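Local coordinates for L-amino acid deaminase (Proteus vulgaris, PDB 5I39), which probably oxidises L-amino acids with a bound FAD, as a membrane-bound deaminase of the FAD-dependent oxidoreductase family, at residues Asp185-Thr190 with Arg286-Gly291. Sequence-based numbering, arbitrary orientation.
Sequences DPEVAT and REQADG
Asp185 OD2 takes the backbone N-H of Ala289 on its syn lone pair, at 2.9 Å. The same oxygen forms a salt bridge with Arg23, so two donors grip it. Asp185 OD1 turns to Arg286, whose NH1 lies 2.9 Å away in a salt bridge. NH1 meets OD1 almost head-on to its C-O bond, and the oxygen lies close to the guanidinium plane, at its edge. The Arg286 chain bends at chi3 (64°), which places NE on the way to the carboxylate. The Gln288 side chain lies over the carboxylate, with the two planes stacked 27° apart. Gln288 CB is 3.5 Å from Asp185 OD2. Glu187 stands beside this amide, its carboxylate turned 70° from the amide plane and held by Arg16 and Arg23. Asp185 is buried, and Arg286 and Arg23 probably favour its charged form. Arg286 NH2 bonds to the carbonyl oxygen of Tyr80, an FAD-binding residue, and NH1 also hydrogen-bonds Ser183 OG. The carboxylate thus ties the turn leading into helix 189-199 to the type I beta turn Gln288-Gly291. That turn joins antiparallel strands 283-287 and 293-295 as a beta hairpin, next to the FAD site.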
loop_
_atom_site.group_PDB
_atom_site.type_symbol
_atom_site.label_atom_id
_atom_site.label_comp_id
_atom_site.label_asym_id
_atom_site.label_seq_id
_atom_site.Cartn_x
_atom_site.Cartn_y
_atom_site.Cartn_z
ATOM N N ASP A 185 2.721 9.388 2.906
ATOM C CA ASP A 185 3.352 10.058 1.768
ATOM C C ASP A 185 4.405 9.136 1.152
ATOM O O ASP A 185 5.284 8.641 1.864
ATOM C CB ASP A 185 4.008 11.373 2.201
ATOM C CG ASP A 185 3.048 12.318 2.921
ATOM O OD1 ASP A 185 1.812 12.141 2.843
ATOM O OD2 ASP A 185 3.548 13.255 3.580
ATOM N N PRO A 186 4.354 8.927 -0.177
ATOM C CA PRO A 186 5.250 7.947 -0.797
ATOM C C PRO A 186 6.730 8.330 -0.841
ATOM O O PRO A 186 7.570 7.468 -1.067
ATOM C CB PRO A 186 4.667 7.791 -2.198
ATOM C CG PRO A 186 4.019 9.099 -2.472
ATOM C CD PRO A 186 3.424 9.508 -1.162
ATOM N N GLU A 187 7.048 9.594 -0.580
ATOM C CA GLU A 187 8.438 10.017 -0.490
ATOM C C GLU A 187 9.091 9.595 0.828
ATOM O O GLU A 187 10.311 9.702 0.956
ATOM C CB GLU A 187 8.553 11.531 -0.655
ATOM C CG GLU A 187 8.053 12.052 -1.999
ATOM C CD GLU A 187 6.540 12.114 -2.127
ATOM O OE1 GLU A 187 5.847 12.313 -1.105
ATOM O OE2 GLU A 187 6.044 11.945 -3.260
ATOM N N VAL A 188 8.290 9.135 1.796
ATOM C CA VAL A 188 8.778 8.853 3.149
ATOM C C VAL A 188 8.413 7.473 3.706
ATOM O O VAL A 188 9.288 6.784 4.222
ATOM C CB VAL A 188 8.285 9.928 4.150
ATOM C CG1 VAL A 188 8.825 9.661 5.551
ATOM C CG2 VAL A 188 8.695 11.320 3.697
ATOM N N ALA A 189 7.140 7.085 3.643
ATOM C CA ALA A 189 6.627 6.005 4.502
ATOM C C ALA A 189 7.414 4.696 4.424
ATOM O O ALA A 189 7.857 4.177 5.446
ATOM C CB ALA A 189 5.156 5.754 4.219
ATOM N N THR A 190 7.588 4.160 3.224
ATOM C CA THR A 190 8.245 2.856 3.095
ATOM C C THR A 190 9.735 2.954 3.421
ATOM O O THR A 190 10.327 1.995 3.911
ATOM C CB THR A 190 8.012 2.245 1.709
ATOM O OG1 THR A 190 6.605 2.219 1.467
ATOM C CG2 THR A 190 8.555 0.819 1.631
ATOM N N ARG A 286 -5.374 14.891 -1.770
ATOM C CA ARG A 286 -5.004 14.465 -0.425
ATOM C C ARG A 286 -3.852 15.325 0.065
ATOM O O ARG A 286 -2.794 15.359 -0.565
ATOM C CB ARG A 286 -4.573 13.000 -0.426
ATOM C CG ARG A 286 -4.047 12.521 0.918
ATOM C CD ARG A 286 -3.447 11.140 0.834
ATOM N NE ARG A 286 -2.260 11.082 -0.016
ATOM C CZ ARG A 286 -1.029 11.443 0.340
ATOM N NH1 ARG A 286 -0.757 11.948 1.546
ATOM N NH2 ARG A 286 -0.058 11.309 -0.540
ATOM N N GLU A 287 -4.036 15.992 1.200
ATOM C CA GLU A 287 -2.956 16.768 1.795
ATOM C C GLU A 287 -1.893 15.843 2.377
ATOM O O GLU A 287 -2.203 14.923 3.132
ATOM C CB GLU A 287 -3.474 17.694 2.887
ATOM C CG GLU A 287 -2.425 18.718 3.296
ATOM C CD GLU A 287 -2.843 19.618 4.433
ATOM O OE1 GLU A 287 -3.826 19.305 5.131
ATOM O OE2 GLU A 287 -2.157 20.639 4.635
ATOM N N GLN A 288 -0.640 16.112 2.021
ATOM C CA GLN A 288 0.512 15.411 2.578
ATOM C C GLN A 288 0.924 16.027 3.912
ATOM O O GLN A 288 0.456 17.100 4.289
ATOM C CB GLN A 288 1.682 15.470 1.598
ATOM C CG GLN A 288 1.393 14.823 0.258
ATOM C CD GLN A 288 2.610 14.107 -0.297
ATOM O OE1 GLN A 288 3.675 14.697 -0.492
ATOM N NE2 GLN A 288 2.472 12.838 -0.534
ATOM N N ALA A 289 1.822 15.350 4.620
ATOM C CA ALA A 289 2.221 15.774 5.962
ATOM C C ALA A 289 2.935 17.126 5.981
ATOM O O ALA A 289 2.922 17.811 7.002
ATOM C CB ALA A 289 3.081 14.706 6.621
ATOM N N ASP A 290 3.537 17.504 4.852
ATOM C CA ASP A 290 4.211 18.801 4.708
ATOM C C ASP A 290 3.355 19.899 4.066
ATOM O O ASP A 290 3.870 20.969 3.766
ATOM C CB ASP A 290 5.526 18.628 3.924
ATOM C CG ASP A 290 5.315 18.218 2.470
ATOM O OD1 ASP A 290 4.167 17.923 2.072
ATOM O OD2 ASP A 290 6.315 18.185 1.725
ATOM N N GLY A 291 2.070 19.635 3.833
ATOM C CA GLY A 291 1.169 20.627 3.244
ATOM C C GLY A 291 1.130 20.670 1.727
ATOM O O GLY A 291 0.368 21.448 1.164
#